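Local coordinates for secreted effector protein SopD (Salmonella typhimurium, PDB 5CPC) that is a type III secreted virulence effector that contributes to replication in macrophages and acts with SopB in membrane fission and macropinosome formation during invasion, at residues A[207-218]-A[284-295]; A[188-196]-A[228-236]. All coordinates share one frame; numbering follows the deposited sequence.

Contact 1: A[207-218]-A[284-295]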
loop_
_atom_site.group_PDB
_atom_site.type_symbol
_atom_site.label_atom_id
_atom_site.label_comp_id
_atom_site.label_asym_id
_atom_site.label_seq_id
_atom_site.Cartn_x
_atom_site.Cartn_y
_atom_site.Cartn_z
ATOM N N LEU A 207 -1.812 -13.348 -28.149
ATOM C CA LEU A 207 -2.211 -11.948 -28.369
ATOM C C LEU A 207 -1.701 -11.525 -29.740
ATOM O O LEU A 207 -0.617 -11.900 -30.131
ATOM C CB LEU A 207 -1.560 -11.011 -27.339
ATOM C CG LEU A 207 -1.989 -11.257 -25.874
ATOM C CD1 LEU A 207 -1.446 -10.152 -24.963
ATOM C CD2 LEU A 207 -3.614 -11.295 -25.826
ATOM N N THR A 208 -2.498 -10.759 -30.448
ATOM C CA THR A 208 -2.096 -10.250 -31.744
ATOM C C THR A 208 -1.255 -9.001 -31.459
ATOM O O THR A 208 -1.259 -8.500 -30.327
ATOM C CB THR A 208 -3.306 -9.834 -32.552
ATOM O OG1 THR A 208 -3.880 -8.740 -31.875
ATOM C CG2 THR A 208 -4.403 -10.985 -32.715
ATOM N N ALA A 209 -0.561 -8.496 -32.475
ATOM C CA ALA A 209 0.260 -7.299 -32.283
ATOM C C ALA A 209 -0.652 -6.109 -31.820
ATOM O O ALA A 209 -0.237 -5.350 -30.939
ATOM C CB ALA A 209 1.030 -6.935 -33.591
ATOM N N ASP A 210 -1.874 -5.981 -32.383
ATOM C CA ASP A 210 -2.839 -4.906 -31.938
ATOM C C ASP A 210 -3.185 -4.993 -30.410
ATOM O O ASP A 210 -3.196 -3.977 -29.694
ATOM C CB ASP A 210 -4.132 -4.893 -32.816
ATOM C CG ASP A 210 -3.841 -4.413 -34.288
ATOM O OD1 ASP A 210 -2.834 -3.701 -34.531
ATOM O OD2 ASP A 210 -4.578 -4.780 -35.210
ATOM N N GLU A 211 -3.493 -6.217 -29.945
ATOM C CA GLU A 211 -3.783 -6.479 -28.499
ATOM C C GLU A 211 -2.632 -6.110 -27.564
ATOM O O GLU A 211 -2.840 -5.490 -26.507
ATOM C CB GLU A 211 -4.227 -7.948 -28.331
ATOM C CG GLU A 211 -5.579 -8.129 -29.092
ATOM C CD GLU A 211 -6.129 -9.518 -29.009
ATOM O OE1 GLU A 211 -5.365 -10.486 -29.011
ATOM O OE2 GLU A 211 -7.360 -9.642 -28.968
ATOM N N LYS A 212 -1.416 -6.463 -27.944
ATOM C CA LYS A 212 -0.302 -6.096 -27.130
ATOM C C LYS A 212 -0.128 -4.597 -27.082
ATOM O O LYS A 212 0.196 -4.050 -26.006
ATOM C CB LYS A 212 0.959 -6.764 -27.630
ATOM C CG LYS A 212 0.977 -8.255 -27.535
ATOM C CD LYS A 212 2.321 -8.803 -28.102
ATOM C CE LYS A 212 2.224 -10.332 -28.214
ATOM N NZ LYS A 212 3.426 -10.912 -28.818
ATOM N N SER A 213 -0.318 -3.920 -28.218
ATOM C CA SER A 213 -0.385 -2.453 -28.194
ATOM C C SER A 213 -1.475 -1.881 -27.277
ATOM O O SER A 213 -1.216 -0.965 -26.549
ATOM C CB SER A 213 -0.634 -1.880 -29.595
ATOM O OG SER A 213 0.543 -1.954 -30.372
ATOM N N MET A 214 -2.696 -2.384 -27.399
ATOM C CA MET A 214 -3.798 -1.957 -26.519
ATOM C C MET A 214 -3.413 -2.125 -25.029
ATOM O O MET A 214 -3.776 -1.263 -24.220
ATOM C CB MET A 214 -5.070 -2.765 -26.840
ATOM C CG MET A 214 -6.355 -2.269 -26.140
ATOM S SD MET A 214 -6.631 -0.484 -26.192
ATOM C CE MET A 214 -7.392 -0.341 -27.825
ATOM N N LEU A 215 -2.666 -3.188 -24.684
ATOM C CA LEU A 215 -2.208 -3.407 -23.294
ATOM C C LEU A 215 -1.048 -2.505 -22.784
ATOM O O LEU A 215 -0.750 -2.479 -21.588
ATOM C CB LEU A 215 -1.786 -4.865 -23.055
ATOM C CG LEU A 215 -2.818 -5.973 -23.128
ATOM C CD1 LEU A 215 -2.248 -7.353 -22.647
ATOM C CD2 LEU A 215 -4.073 -5.633 -22.370
ATOM N N ALA A 216 -0.357 -1.844 -23.689
ATOM C CA ALA A 216 0.880 -1.152 -23.358
ATOM C C ALA A 216 0.688 -0.158 -22.178
ATOM O O ALA A 216 1.502 -0.075 -21.261
ATOM C CB ALA A 216 1.417 -0.430 -24.637
ATOM N N CYS A 217 -0.461 0.513 -22.179
ATOM C CA CYS A 217 -0.767 1.507 -21.237
ATOM C C CYS A 217 -0.941 1.050 -19.781
ATOM O O CYS A 217 -0.794 1.863 -18.887
ATOM C CB CYS A 217 -2.002 2.241 -21.719
ATOM S SG CYS A 217 -3.561 1.386 -21.421
ATOM N N ILE A 218 -1.252 -0.227 -19.533
ATOM C CA ILE A 218 -1.402 -0.666 -18.129
ATOM C C ILE A 218 -0.081 -0.952 -17.458
ATOM O O ILE A 218 -0.083 -1.446 -16.332
ATOM C CB ILE A 218 -2.308 -1.923 -17.943
ATOM C CG1 ILE A 218 -1.682 -3.145 -18.650
ATOM C CG2 ILE A 218 -3.693 -1.589 -18.423
ATOM C CD1 ILE A 218 -2.395 -4.512 -18.423
ATOM N N LYS A 284 -9.967 3.214 -21.721
ATOM C CA LYS A 284 -9.992 2.174 -22.742
ATOM C C LYS A 284 -10.435 0.809 -22.162
ATOM O O LYS A 284 -10.207 -0.232 -22.765
ATOM C CB LYS A 284 -8.618 2.000 -23.357
ATOM C CG LYS A 284 -8.044 3.277 -23.905
ATOM C CD LYS A 284 -7.281 2.932 -25.106
ATOM C CE LYS A 284 -5.821 3.000 -24.857
ATOM N NZ LYS A 284 -5.492 4.334 -25.460
ATOM N N LYS A 285 -11.102 0.863 -21.019
ATOM C CA LYS A 285 -11.451 -0.311 -20.256
ATOM C C LYS A 285 -12.218 -1.335 -21.096
ATOM O O LYS A 285 -11.973 -2.515 -21.000
ATOM C CB LYS A 285 -12.322 0.131 -19.062
ATOM C CG LYS A 285 -12.313 -0.869 -17.912
ATOM C CD LYS A 285 -13.197 -0.352 -16.700
ATOM C CE LYS A 285 -13.997 -1.519 -16.077
ATOM N NZ LYS A 285 -12.973 -2.442 -15.512
ATOM N N MET A 286 -13.161 -0.878 -21.903
ATOM C CA MET A 286 -13.961 -1.839 -22.653
ATOM C C MET A 286 -13.180 -2.588 -23.756
ATOM O O MET A 286 -13.721 -3.605 -24.266
ATOM C CB MET A 286 -15.232 -1.228 -23.217
ATOM C CG MET A 286 -15.025 -0.021 -24.185
ATOM S SD MET A 286 -16.320 0.204 -25.473
ATOM C CE MET A 286 -16.227 1.990 -25.858
ATOM N N PHE A 287 -11.972 -2.114 -24.123
ATOM C CA PHE A 287 -11.091 -2.824 -25.103
ATOM C C PHE A 287 -10.150 -3.687 -24.327
ATOM O O PHE A 287 -9.992 -4.891 -24.612
ATOM C CB PHE A 287 -10.305 -1.832 -26.005
ATOM C CG PHE A 287 -11.222 -0.985 -26.881
ATOM C CD1 PHE A 287 -11.960 -1.568 -27.894
ATOM C CD2 PHE A 287 -11.393 0.377 -26.635
ATOM C CE1 PHE A 287 -12.879 -0.792 -28.655
ATOM C CE2 PHE A 287 -12.314 1.177 -27.383
ATOM C CZ PHE A 287 -13.045 0.605 -28.379
ATOM N N ILE A 288 -9.557 -3.086 -23.292
ATOM C CA ILE A 288 -8.587 -3.796 -22.432
ATOM C C ILE A 288 -9.202 -4.998 -21.698
ATOM O O ILE A 288 -8.635 -6.102 -21.665
ATOM C CB ILE A 288 -7.873 -2.797 -21.497
ATOM C CG1 ILE A 288 -6.965 -1.948 -22.378
ATOM C CG2 ILE A 288 -7.020 -3.533 -20.496
ATOM C CD1 ILE A 288 -6.267 -0.834 -21.681
ATOM N N ASP A 289 -10.412 -4.834 -21.191
ATOM C CA ASP A 289 -11.028 -5.982 -20.438
ATOM C C ASP A 289 -11.291 -7.177 -21.323
ATOM O O ASP A 289 -11.051 -8.329 -20.923
ATOM C CB ASP A 289 -12.300 -5.495 -19.667
ATOM C CG ASP A 289 -11.921 -4.615 -18.436
ATOM O OD1 ASP A 289 -10.710 -4.415 -18.189
ATOM O OD2 ASP A 289 -12.815 -4.126 -17.706
ATOM N N VAL A 290 -11.707 -6.933 -22.562
ATOM C CA VAL A 290 -11.883 -8.047 -23.521
ATOM C C VAL A 290 -10.605 -8.849 -23.576
ATOM O O VAL A 290 -10.610 -10.078 -23.546
ATOM C CB VAL A 290 -12.263 -7.502 -24.983
ATOM C CG1 VAL A 290 -12.277 -8.593 -26.015
ATOM C CG2 VAL A 290 -13.598 -6.877 -24.961
ATOM N N ILE A 291 -9.482 -8.167 -23.669
ATOM C CA ILE A 291 -8.207 -8.866 -23.779
ATOM C C ILE A 291 -7.728 -9.535 -22.473
ATOM O O ILE A 291 -7.208 -10.641 -22.464
ATOM C CB ILE A 291 -7.077 -7.815 -24.226
ATOM C CG1 ILE A 291 -7.419 -7.180 -25.587
ATOM C CG2 ILE A 291 -5.745 -8.537 -24.298
ATOM C CD1 ILE A 291 -6.654 -5.893 -25.905
ATOM N N LEU A 292 -7.869 -8.839 -21.359
ATOM C CA LEU A 292 -7.637 -9.425 -20.039
ATOM C C LEU A 292 -8.447 -10.677 -19.874
ATOM O O LEU A 292 -7.939 -11.709 -19.416
ATOM C CB LEU A 292 -8.009 -8.371 -18.924
ATOM C CG LEU A 292 -7.085 -7.142 -18.934
ATOM C CD1 LEU A 292 -7.476 -6.141 -17.865
ATOM C CD2 LEU A 292 -5.578 -7.482 -18.806
ATOM N N GLU A 293 -9.712 -10.608 -20.267
ATOM C CA GLU A 293 -10.576 -11.800 -20.073
ATOM C C GLU A 293 -10.008 -12.978 -20.826
ATOM O O GLU A 293 -10.013 -14.128 -20.306
ATOM C CB GLU A 293 -12.028 -11.563 -20.533
ATOM C CG GLU A 293 -12.892 -12.811 -20.298
ATOM C CD GLU A 293 -14.191 -12.796 -21.045
ATOM O OE1 GLU A 293 -15.174 -13.268 -20.470
ATOM O OE2 GLU A 293 -14.265 -12.355 -22.218
ATOM N N LYS A 294 -9.471 -12.693 -22.035
ATOM C CA LYS A 294 -8.915 -13.752 -22.892
ATOM C C LYS A 294 -7.707 -14.326 -22.203
ATOM O O LYS A 294 -7.564 -15.534 -22.127
ATOM C CB LYS A 294 -8.568 -13.202 -24.295
ATOM C CG LYS A 294 -7.613 -14.066 -25.199
ATOM C CD LYS A 294 -7.240 -13.349 -26.636
ATOM C CE LYS A 294 -8.456 -12.996 -27.516
ATOM N NZ LYS A 294 -8.962 -11.524 -27.436
ATOM N N LEU A 295 -6.831 -13.470 -21.699
ATOM C CA LEU A 295 -5.632 -13.911 -20.988
ATOM C C LEU A 295 -5.983 -14.701 -19.697
ATOM O O LEU A 295 -5.399 -15.756 -19.382
ATOM C CB LEU A 295 -4.801 -12.686 -20.644
ATOM C CG LEU A 295 -4.172 -11.937 -21.824
ATOM C CD1 LEU A 295 -3.459 -10.651 -21.359
ATOM C CD2 LEU A 295 -3.188 -12.918 -22.449
#
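L215 illustrates knobs-into-holes packing between two helices: its side chain enters the pocket formed by I288, I291, L292 and L295, all on helix 285-298. The short axes of 209-215 and 285-295 approach to 9.7 Å at a crossing angle of -118°. Within the pocket the two methyls of L215 divide the work, CD1 reaching L295 CD1 at 3.7 Å while CD2 lies against the CG2 branches of I288 and I291. M214 adds a second patch of packing. The backbone places its CB against I291 CD1; with CG anti to the backbone N (chi1 -171°), CG meets the same methyl, and bends at the two following torsions bring SD to K284 CD and M214 CE within 3.7 Å of F287 CB. Beyond it, C217 SG touches I288 CD1 at 3.5 Å. At the other end L207 CD2 touches both I291 CG2 and L295 CD2, and F223, from a nearby loop, touches both L207 and L215.

Polar groups border the apolar contact. T208 and E211 form a capping box: E211 N donates to T208 OG1, and T208 N returns a bond to E211 OE1. The box holds the carboxylate at the helix start, leaving its second oxygen for a salt bridge in which K294 NZ approaches E211 OE2 on the syn side at 2.9 Å, 30° out of the carboxylate plane.

Contact 2: A[188-196]-A[228-236]; sequences EMMRPAEAP and QFCKIGYQE
R191 and Y234 lie against each other as two nearly parallel plates, the guanidinium and phenol ring planes only 11° apart. The contact is staggered: R191 CG stands over one face of the Y234 ring, 4.0 Å from its centroid in a CH-pi interaction, while Y234 OH lies over a face of the guanidinium, toward its rim. An extended chain from CG to NE carries the arginine across the ring, and its head then meets the backbone of the other segment edge-on. R191 NE and NH2 both donate to I232 O, each at 2.9 Å, with the oxygen almost exactly in the guanidinium plane; this side-on grip fixes the rotation of the group. E194 joins the two plates. Y234 OH donates a hydrogen bond to E194 OE1 at 2.7 Å, with carboxylate and ring planes turned 58° apart, and E194 OE2 forms a salt bridge with R191 NH1 at 3.0 Å. The type I turn from R191 to E194 brings the acid back beside the arginine.

The backbones also meet: Y234 N donates to M190 O at 2.7 Å, and R191 CA makes a CA-H...O contact with Y234 O. At the margin P192 CG packs on Q235 CB, 3.6 Å away.

N313 O receives a further bond from R191 NH1, while L303 N and S302 OG bond to Y234 OH and E194 OE1, respectively. The arrangement thus fastens the loop leaving helix 180-190 to strand 232-237, which pairs antiparallel with strand 240-245 in a two-stranded hairpin.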
loop_
_atom_site.group_PDB
_atom_site.type_symbol
_atom_site.label_atom_id
_atom_site.label_comp_id
_atom_site.label_asym_id
_atom_site.label_seq_id
_atom_site.Cartn_x
_atom_site.Cartn_y
_atom_site.Cartn_z
ATOM N N GLU A 188 -7.180 -9.876 -0.845
ATOM C CA GLU A 188 -8.606 -10.025 -0.521
ATOM C C GLU A 188 -9.463 -8.976 -1.252
ATOM O O GLU A 188 -10.604 -9.219 -1.704
ATOM C CB GLU A 188 -8.774 -9.836 1.014
ATOM C CG GLU A 188 -9.741 -10.828 1.676
ATOM C CD GLU A 188 -9.557 -10.900 3.221
ATOM O OE1 GLU A 188 -10.276 -10.156 3.920
ATOM O OE2 GLU A 188 -8.695 -11.677 3.721
ATOM N N MET A 189 -8.945 -7.756 -1.290
ATOM C CA MET A 189 -9.651 -6.730 -2.033
ATOM C C MET A 189 -9.526 -6.948 -3.585
ATOM O O MET A 189 -10.489 -6.805 -4.259
ATOM C CB MET A 189 -9.055 -5.372 -1.697
ATOM C CG MET A 189 -9.886 -4.237 -2.317
ATOM S SD MET A 189 -9.357 -2.537 -1.939
ATOM C CE MET A 189 -8.040 -2.520 -3.173
ATOM N N MET A 190 -8.304 -7.187 -4.129
ATOM C CA MET A 190 -8.152 -7.156 -5.625
ATOM C C MET A 190 -8.324 -8.452 -6.341
ATOM O O MET A 190 -8.772 -8.443 -7.470
ATOM C CB MET A 190 -6.776 -6.737 -5.952
ATOM C CG MET A 190 -6.545 -5.573 -5.172
ATOM S SD MET A 190 -6.697 -4.120 -6.080
ATOM C CE MET A 190 -4.897 -4.212 -6.025
ATOM N N ARG A 191 -7.900 -9.565 -5.721
ATOM C CA ARG A 191 -8.022 -10.894 -6.346
ATOM C C ARG A 191 -8.554 -11.825 -5.283
ATOM O O ARG A 191 -7.803 -12.670 -4.788
ATOM C CB ARG A 191 -6.636 -11.376 -6.853
ATOM C CG ARG A 191 -5.927 -10.373 -7.840
ATOM C CD ARG A 191 -4.608 -10.944 -8.307
ATOM N NE ARG A 191 -4.009 -10.072 -9.304
ATOM C CZ ARG A 191 -2.763 -10.220 -9.724
ATOM N NH1 ARG A 191 -1.992 -11.191 -9.241
ATOM N NH2 ARG A 191 -2.297 -9.400 -10.648
ATOM N N PRO A 192 -9.843 -11.635 -4.876
ATOM C CA PRO A 192 -10.254 -12.329 -3.627
ATOM C C PRO A 192 -10.099 -13.848 -3.778
ATOM O O PRO A 192 -9.765 -14.517 -2.789
ATOM C CB PRO A 192 -11.743 -11.919 -3.425
ATOM C CG PRO A 192 -12.167 -11.250 -4.738
ATOM C CD PRO A 192 -10.863 -10.671 -5.327
ATOM N N ALA A 193 -10.262 -14.383 -4.993
ATOM C CA ALA A 193 -10.191 -15.819 -5.113
ATOM C C ALA A 193 -8.779 -16.367 -5.351
ATOM O O ALA A 193 -8.591 -17.570 -5.471
ATOM C CB ALA A 193 -11.252 -16.392 -6.127
ATOM N N GLU A 194 -7.782 -15.488 -5.388
ATOM C CA GLU A 194 -6.404 -15.961 -5.569
ATOM C C GLU A 194 -5.608 -15.822 -4.250
ATOM O O GLU A 194 -5.526 -14.748 -3.653
ATOM C CB GLU A 194 -5.730 -15.127 -6.646
ATOM C CG GLU A 194 -4.224 -15.297 -6.834
ATOM C CD GLU A 194 -3.769 -14.578 -8.121
ATOM O OE1 GLU A 194 -4.452 -14.777 -9.196
ATOM O OE2 GLU A 194 -2.766 -13.791 -8.043
ATOM N N ALA A 195 -5.016 -16.901 -3.802
ATOM C CA ALA A 195 -4.194 -16.842 -2.608
ATOM C C ALA A 195 -2.900 -16.147 -2.989
ATOM O O ALA A 195 -2.375 -16.390 -4.117
ATOM C CB ALA A 195 -3.926 -18.251 -2.150
ATOM N N PRO A 196 -2.386 -15.260 -2.097
ATOM C CA PRO A 196 -1.160 -14.505 -2.264
ATOM C C PRO A 196 -0.013 -15.392 -2.683
ATOM O O PRO A 196 0.971 -14.929 -3.231
ATOM C CB PRO A 196 -0.867 -14.026 -0.846
ATOM C CG PRO A 196 -2.168 -13.893 -0.257
ATOM C CD PRO A 196 -3.032 -14.924 -0.805
ATOM N N GLN A 228 3.306 -7.285 -17.018
ATOM C CA GLN A 228 2.179 -6.466 -17.526
ATOM C C GLN A 228 0.986 -6.431 -16.585
ATOM O O GLN A 228 0.175 -5.519 -16.647
ATOM C CB GLN A 228 1.641 -7.067 -18.860
ATOM C CG GLN A 228 0.983 -6.063 -19.788
ATOM C CD GLN A 228 2.027 -5.052 -20.288
ATOM O OE1 GLN A 228 3.206 -5.370 -20.345
ATOM N NE2 GLN A 228 1.587 -3.844 -20.654
ATOM N N PHE A 229 0.820 -7.463 -15.762
ATOM C CA PHE A 229 -0.411 -7.628 -15.007
ATOM C C PHE A 229 -0.304 -7.350 -13.493
ATOM O O PHE A 229 -1.299 -7.543 -12.772
ATOM C CB PHE A 229 -0.936 -9.033 -15.304
ATOM C CG PHE A 229 -0.987 -9.311 -16.786
ATOM C CD1 PHE A 229 -1.816 -8.536 -17.615
ATOM C CD2 PHE A 229 -0.093 -10.172 -17.362
ATOM C CE1 PHE A 229 -1.790 -8.685 -18.960
ATOM C CE2 PHE A 229 -0.083 -10.375 -18.704
ATOM C CZ PHE A 229 -0.943 -9.637 -19.537
ATOM N N CYS A 230 0.872 -6.902 -13.023
ATOM C CA CYS A 230 1.108 -6.653 -11.562
ATOM C C CYS A 230 0.136 -5.679 -10.933
ATOM O O CYS A 230 -0.118 -5.760 -9.761
ATOM C CB CYS A 230 2.561 -6.268 -11.241
ATOM S SG CYS A 230 3.070 -4.649 -12.005
ATOM N N LYS A 231 -0.473 -4.799 -11.702
ATOM C CA LYS A 231 -1.474 -3.916 -11.123
ATOM C C LYS A 231 -2.918 -4.317 -11.323
ATOM O O LYS A 231 -3.760 -3.598 -10.892
ATOM C CB LYS A 231 -1.260 -2.489 -11.629
ATOM C CG LYS A 231 0.084 -1.924 -11.086
ATOM C CD LYS A 231 0.252 -0.467 -11.494
ATOM C CE LYS A 231 1.027 -0.352 -12.834
ATOM N NZ LYS A 231 0.960 1.018 -13.451
ATOM N N ILE A 232 -3.216 -5.459 -11.954
ATOM C CA ILE A 232 -4.605 -5.784 -12.243
ATOM C C ILE A 232 -5.223 -6.723 -11.200
ATOM O O ILE A 232 -4.657 -7.771 -10.874
ATOM C CB ILE A 232 -4.751 -6.433 -13.692
ATOM C CG1 ILE A 232 -4.643 -5.318 -14.716
ATOM C CG2 ILE A 232 -6.132 -6.946 -13.986
ATOM C CD1 ILE A 232 -3.314 -5.138 -15.070
ATOM N N GLY A 233 -6.424 -6.382 -10.762
ATOM C CA GLY A 233 -7.231 -7.276 -9.987
ATOM C C GLY A 233 -8.410 -7.866 -10.747
ATOM O O GLY A 233 -8.738 -7.415 -11.832
ATOM N N TYR A 234 -9.036 -8.893 -10.163
ATOM C CA TYR A 234 -10.135 -9.587 -10.774
ATOM C C TYR A 234 -10.944 -10.368 -9.738
ATOM O O TYR A 234 -10.361 -10.926 -8.796
ATOM C CB TYR A 234 -9.625 -10.627 -11.840
ATOM C CG TYR A 234 -8.221 -11.199 -11.625
ATOM C CD1 TYR A 234 -8.024 -12.348 -10.849
ATOM C CD2 TYR A 234 -7.110 -10.636 -12.246
ATOM C CE1 TYR A 234 -6.755 -12.884 -10.690
ATOM C CE2 TYR A 234 -5.831 -11.173 -12.108
ATOM C CZ TYR A 234 -5.673 -12.299 -11.342
ATOM O OH TYR A 234 -4.443 -12.875 -11.171
ATOM N N GLN A 235 -12.255 -10.433 -9.958
ATOM C CA GLN A 235 -13.165 -11.301 -9.210
ATOM C C GLN A 235 -14.293 -11.719 -10.118
ATOM O O GLN A 235 -14.686 -10.978 -10.994
ATOM C CB GLN A 235 -13.756 -10.636 -7.937
ATOM C CG GLN A 235 -14.056 -9.137 -8.003
ATOM C CD GLN A 235 -15.130 -8.670 -6.951
ATOM O OE1 GLN A 235 -15.417 -9.370 -5.951
ATOM N NE2 GLN A 235 -15.756 -7.509 -7.223
ATOM N N GLU A 236 -14.813 -12.914 -9.871
ATOM C CA GLU A 236 -15.888 -13.461 -10.590
ATOM C C GLU A 236 -17.115 -13.149 -9.723
ATOM O O GLU A 236 -17.096 -13.306 -8.489
ATOM C CB GLU A 236 -15.644 -14.966 -10.813
ATOM C CG GLU A 236 -14.221 -15.295 -11.390
ATOM C CD GLU A 236 -14.008 -16.793 -11.761
ATOM O OE1 GLU A 236 -12.894 -17.186 -12.205
ATOM O OE2 GLU A 236 -14.951 -17.590 -11.596
#

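In the fold
Chain order shows how two long-range contacts can cross. The end of helix 180-190 and the loop after it come first, followed by helix 209-215, then strand 232-237, and last helix 285-298. Contact 2 closes a loop of 31 intervening residues that includes helix 209-215; contact 1 closes one of 65 that includes the strand. Their segments alternate, so the loops cross. The centres lie about 17 Å apart, yet the contacts meet directly: L215 O and Q228 NE2 probably form a hydrogen bond, and F229 packs on L295. I218 similarly touches I232. Together they tie the helix pair, the beta hairpin and the end of helix 180-190 into one region.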